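Local structure of RNA-binding protein, putative (Trypanosoma brucei, 6E4O) at residues Ser9-Ser12 against Asp13-Trp17; Ala52-Ile55 against Thr56-Ala60. The protein takes part in kinetoplastid RNA editing, binding and remodelling RNA through the RNA recognition motif that makes up this chain. One frame throughout, in Å; residues are numbered along the deposited sequence.

Contact 1: residues Ser9-Ser12 against Asp13-Trp17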
loop_
_atom_site.group_PDB
_atom_site.type_symbol
_atom_site.label_atom_id
_atom_site.label_comp_id
_atom_site.label_asym_id
_atom_site.label_seq_id
_atom_site.Cartn_x
_atom_site.Cartn_y
_atom_site.Cartn_z
ATOM N N SER A 9 0.571 -0.787 -7.006
ATOM C CA SER A 9 0.766 -0.134 -8.297
ATOM C C SER A 9 -0.319 0.925 -8.479
ATOM O O SER A 9 -1.301 0.935 -7.743
ATOM C CB SER A 9 0.708 -1.141 -9.440
ATOM O OG SER A 9 1.644 -2.189 -9.226
ATOM N N GLY A 10 -0.123 1.817 -9.444
ATOM C CA GLY A 10 -1.112 2.836 -9.768
ATOM C C GLY A 10 -0.981 4.152 -9.025
ATOM O O GLY A 10 -1.843 5.020 -9.159
ATOM N N LEU A 11 0.092 4.328 -8.257
ATOM C CA LEU A 11 0.266 5.574 -7.512
ATOM C C LEU A 11 0.314 6.783 -8.443
ATOM O O LEU A 11 0.830 6.706 -9.555
ATOM C CB LEU A 11 1.556 5.543 -6.689
ATOM C CG LEU A 11 1.715 4.508 -5.580
ATOM C CD1 LEU A 11 3.165 4.489 -5.142
ATOM C CD2 LEU A 11 0.796 4.818 -4.407
ATOM N N SER A 12 -0.194 7.915 -7.974
ATOM C CA SER A 12 -0.028 9.162 -8.716
ATOM C C SER A 12 1.440 9.586 -8.713
ATOM O O SER A 12 2.212 9.198 -7.832
ATOM C CB SER A 12 -0.922 10.271 -8.151
ATOM O OG SER A 12 -0.239 11.032 -7.173
ATOM N N ASP A 13 1.823 10.365 -9.719
ATOM C CA ASP A 13 3.184 10.875 -9.836
ATOM C C ASP A 13 3.640 11.601 -8.578
ATOM O O ASP A 13 4.831 11.649 -8.278
ATOM C CB ASP A 13 3.297 11.848 -11.016
ATOM C CG ASP A 13 3.175 11.159 -12.355
ATOM O OD1 ASP A 13 3.298 9.925 -12.401
ATOM O OD2 ASP A 13 2.963 11.855 -13.368
ATOM N N GLU A 14 2.688 12.191 -7.866
ATOM C CA GLU A 14 3.003 13.052 -6.738
ATOM C C GLU A 14 3.022 12.307 -5.413
ATOM O O GLU A 14 3.376 12.877 -4.384
ATOM C CB GLU A 14 1.988 14.196 -6.648
ATOM C CG GLU A 14 2.045 15.190 -7.807
ATOM C CD GLU A 14 1.383 14.659 -9.066
ATOM O OE1 GLU A 14 1.721 15.150 -10.165
ATOM O OE2 GLU A 14 0.518 13.759 -8.956
ATOM N N THR A 15 2.630 11.038 -5.419
ATOM C CA THR A 15 2.461 10.341 -4.148
ATOM C C THR A 15 3.780 9.814 -3.613
ATOM O O THR A 15 4.510 9.124 -4.316
ATOM C CB THR A 15 1.421 9.214 -4.245
ATOM O OG1 THR A 15 0.151 9.794 -4.566
ATOM C CG2 THR A 15 1.319 8.470 -2.915
ATOM N N THR A 16 4.088 10.164 -2.367
ATOM C CA THR A 16 5.324 9.713 -1.735
ATOM C C THR A 16 5.023 8.698 -0.628
ATOM O O THR A 16 3.858 8.440 -0.313
ATOM C CB THR A 16 6.141 10.897 -1.174
ATOM O OG1 THR A 16 5.405 11.524 -0.124
ATOM C CG2 THR A 16 6.425 11.926 -2.264
ATOM N N TRP A 17 6.072 8.133 -0.037
ATOM C CA TRP A 17 5.926 6.986 0.860
ATOM C C TRP A 17 5.027 7.258 2.065
ATOM O O TRP A 17 4.195 6.421 2.416
ATOM C CB TRP A 17 7.300 6.455 1.315
ATOM C CG TRP A 17 7.952 7.274 2.366
ATOM C CD1 TRP A 17 8.819 8.310 2.179
ATOM C CD2 TRP A 17 7.769 7.151 3.783
ATOM N NE1 TRP A 17 9.191 8.839 3.395
ATOM C CE2 TRP A 17 8.562 8.142 4.393
ATOM C CE3 TRP A 17 7.015 6.298 4.592
ATOM C CZ2 TRP A 17 8.623 8.301 5.776
ATOM C CZ3 TRP A 17 7.076 6.459 5.963
ATOM C CH2 TRP A 17 7.873 7.453 6.541
HETATM O O HOH W 1 -1.545 7.784 -5.342
#
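Ser12 and Thr15 face each other across a tight type I beta turn in the loop that leads from strand 5-9 to helix 17-24, the first strand-to-helix connection of the RNA recognition motif. The turn is closed by the backbone bond from Thr15 N to Ser12 O, 3.1 Å long and nearly straight at 167°.

The Ser12 side chain adds a second closure. Its OG bends over the turn and accepts a hydrogen bond from Glu14 N at 3.2 Å, an ST turn nested inside the beta turn, though the N-H is aimed less directly, at 139°. The same oxygen lies 2.9 Å from Thr15 OG1, consistent with a hydrogen bond between the hydroxyls, but where the proton of Ser12 OG goes is not settled. Glu14 OE2 lies 3.3 Å from the same Ser12 OG, its bent chain folding back over the turn.

Thr15 serves two sides of the loop because its hydroxyl sits beside its own backbone N (chi1 -63°) while its methyl lies anti to that N. Carbon CG2 thereby meets Leu11 CD2 at 4.0 Å, the two side chains crossing at about a right angle, and Leu11 continues inward onto Leu68 and Ala41 of the sheet. The hydroxyl is turned toward Ser12 and is also hydrogen-bonded to Glu64, so the side chain of this buried threonine joins the turn to the segment between strands 62-63 and 66-70.

An ordered water completes the arrangement: it accepts from Ser12 N at 3.0 Å and donates to Thr15 OG1 at 2.7 Å, bridging the start of the turn to its last residue.

Contact 2: residues Ala52-Ile55 against Thr56-Ala60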
loop_
_atom_site.group_PDB
_atom_site.type_symbol
_atom_site.label_atom_id
_atom_site.label_comp_id
_atom_site.label_asym_id
_atom_site.label_seq_id
_atom_site.Cartn_x
_atom_site.Cartn_y
_atom_site.Cartn_z
ATOM N N ALA A 52 -3.746 -8.858 4.625
ATOM C CA ALA A 52 -4.981 -9.436 4.093
ATOM C C ALA A 52 -6.105 -8.407 4.048
ATOM O O ALA A 52 -6.866 -8.338 3.074
ATOM C CB ALA A 52 -5.400 -10.630 4.935
ATOM N N ARG A 53 -6.209 -7.623 5.113
ATOM C CA ARG A 53 -7.201 -6.558 5.200
ATOM C C ARG A 53 -6.971 -5.491 4.126
ATOM O O ARG A 53 -7.929 -4.982 3.527
ATOM C CB ARG A 53 -7.167 -5.937 6.598
ATOM C CG ARG A 53 -8.260 -4.903 6.860
ATOM C CD ARG A 53 -8.287 -4.495 8.325
ATOM N NE ARG A 53 -8.529 -5.632 9.211
ATOM C CZ ARG A 53 -9.732 -6.128 9.483
ATOM N NH1 ARG A 53 -9.854 -7.168 10.299
ATOM N NH2 ARG A 53 -10.816 -5.584 8.944
ATOM N N ALA A 54 -5.708 -5.153 3.866
ATOM C CA ALA A 54 -5.403 -4.140 2.860
ATOM C C ALA A 54 -5.840 -4.608 1.478
ATOM O O ALA A 54 -6.539 -3.898 0.767
ATOM C CB ALA A 54 -3.902 -3.766 2.870
ATOM N N ILE A 55 -5.430 -5.809 1.091
ATOM C CA ILE A 55 -5.815 -6.342 -0.205
ATOM C C ILE A 55 -7.337 -6.534 -0.304
ATOM O O ILE A 55 -7.953 -6.243 -1.333
ATOM C CB ILE A 55 -5.081 -7.667 -0.474
ATOM C CG1 ILE A 55 -3.581 -7.383 -0.651
ATOM C CG2 ILE A 55 -5.657 -8.374 -1.696
ATOM C CD1 ILE A 55 -2.721 -8.612 -0.588
ATOM N N THR A 56 -7.946 -6.999 0.779
ATOM C CA THR A 56 -9.377 -7.278 0.787
ATOM C C THR A 56 -10.186 -5.981 0.703
ATOM O O THR A 56 -11.081 -5.842 -0.127
ATOM C CB THR A 56 -9.797 -8.047 2.051
ATOM O OG1 THR A 56 -9.182 -9.342 2.042
ATOM C CG2 THR A 56 -11.320 -8.228 2.087
ATOM N N GLU A 57 -9.854 -5.026 1.559
ATOM C CA GLU A 57 -10.722 -3.868 1.744
ATOM C C GLU A 57 -10.237 -2.582 1.089
ATOM O O GLU A 57 -10.996 -1.626 0.980
ATOM C CB GLU A 57 -10.982 -3.638 3.237
ATOM C CG GLU A 57 -11.598 -4.847 3.926
ATOM C CD GLU A 57 -12.234 -4.506 5.256
ATOM O OE1 GLU A 57 -12.698 -3.351 5.419
ATOM O OE2 GLU A 57 -12.280 -5.395 6.129
ATOM N N LEU A 58 -8.991 -2.544 0.625
ATOM C CA LEU A 58 -8.476 -1.298 0.054
ATOM C C LEU A 58 -8.126 -1.443 -1.424
ATOM O O LEU A 58 -7.546 -0.549 -2.015
ATOM C CB LEU A 58 -7.262 -0.787 0.854
ATOM C CG LEU A 58 -7.486 -0.424 2.335
ATOM C CD1 LEU A 58 -6.166 -0.011 2.986
ATOM C CD2 LEU A 58 -8.503 0.722 2.478
ATOM N N GLN A 59 -8.506 -2.570 -2.015
ATOM C CA GLN A 59 -8.281 -2.792 -3.434
ATOM C C GLN A 59 -8.990 -1.716 -4.244
ATOM O O GLN A 59 -10.143 -1.380 -3.963
ATOM C CB GLN A 59 -8.797 -4.170 -3.839
ATOM C CG GLN A 59 -8.518 -4.550 -5.292
ATOM C CD GLN A 59 -7.033 -4.628 -5.576
ATOM O OE1 GLN A 59 -6.361 -3.601 -5.714
ATOM N NE2 GLN A 59 -6.508 -5.843 -5.632
ATOM N N ALA A 60 -8.294 -1.179 -5.239
ATOM C CA ALA A 60 -8.865 -0.182 -6.136
ATOM C C ALA A 60 -9.385 1.060 -5.408
ATOM O O ALA A 60 -10.302 1.732 -5.885
ATOM C CB ALA A 60 -9.960 -0.807 -6.991
HETATM O O HOH W 2 -11.045 -2.786 7.458
#
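The C-terminal end of helix 48-57, the second helix of the RNA recognition motif, holds three i to i+4 contacts: Ala52 with Thr56, which is side chain to backbone, Arg53 with Glu57, and Ala54 with Leu58.

Thr56 grips the carbonyl of Ala52 twice. Its backbone N gives the usual helical bond to Ala52 O at 2.9 Å, and its hydroxyl OG1 donates to the same Ala52 O at 2.7 Å, the two donors arriving from opposite faces of the carbonyl plane. This fits the placement of OG1 beside the threonine's own N (chi1 -65°), turned back along the helix toward the preceding turn.

On the exposed surface, the Arg53 and Glu57 side chains run alongside each other, pointing the same way. They end in a salt bridge between Arg53 NH2 and Glu57 OE2, 3.2 Å long. The bridge is a single-point one, with the guanidinium and carboxylate planes turned 67° apart, and the carboxylate approaches the guanidinium obliquely. A water at the guanidinium edge, in its plane, accepts from Arg53 NH2 at 3.2 Å and donates a weak bond to Glu57 OE1, adding a second, looser link between the two charged groups.

Regular helical bonding reaches Leu58 N, which binds Ala54 O at 2.8 Å, yet Leu58 itself has already left helical backbone angles. Its CB rests 3.2 Å from Ala54 O, its CD1 approaches Ala54 CB loosely at 4.4 Å, and beyond it the chain turns off, bringing Gln59 CB to 3.4 Å from Ile55 O.

Inward, Ala54 and Leu58 both touch Ala27, in the loop between helix 17-24 and strand 30-36, while Leu58 also packs on Leu70 of strand 66-70, and the backbone N of Leu70 donates to Gln59 OE1.

Contact 1 precedes contact 2 along the chain, and the two lie on opposite sides of the domain centre, with their own centres about 17 Å apart and their nearest atoms about 7 Å apart; they do not touch. One shapes the entry into helix 17-24, the other the exit from helix 48-57, so between them they belong to the two helices that pack on one antiparallel sheet in the RNA recognition motif. Strand 66-70 is common to both, touched by contact 1 at Ala66 and Leu68 and by contact 2 at Thr67 and Leu70. The loop into one helix and the end of the other are thus both tied to this strand, which lies between 5-9 and 62-63 in the sheet.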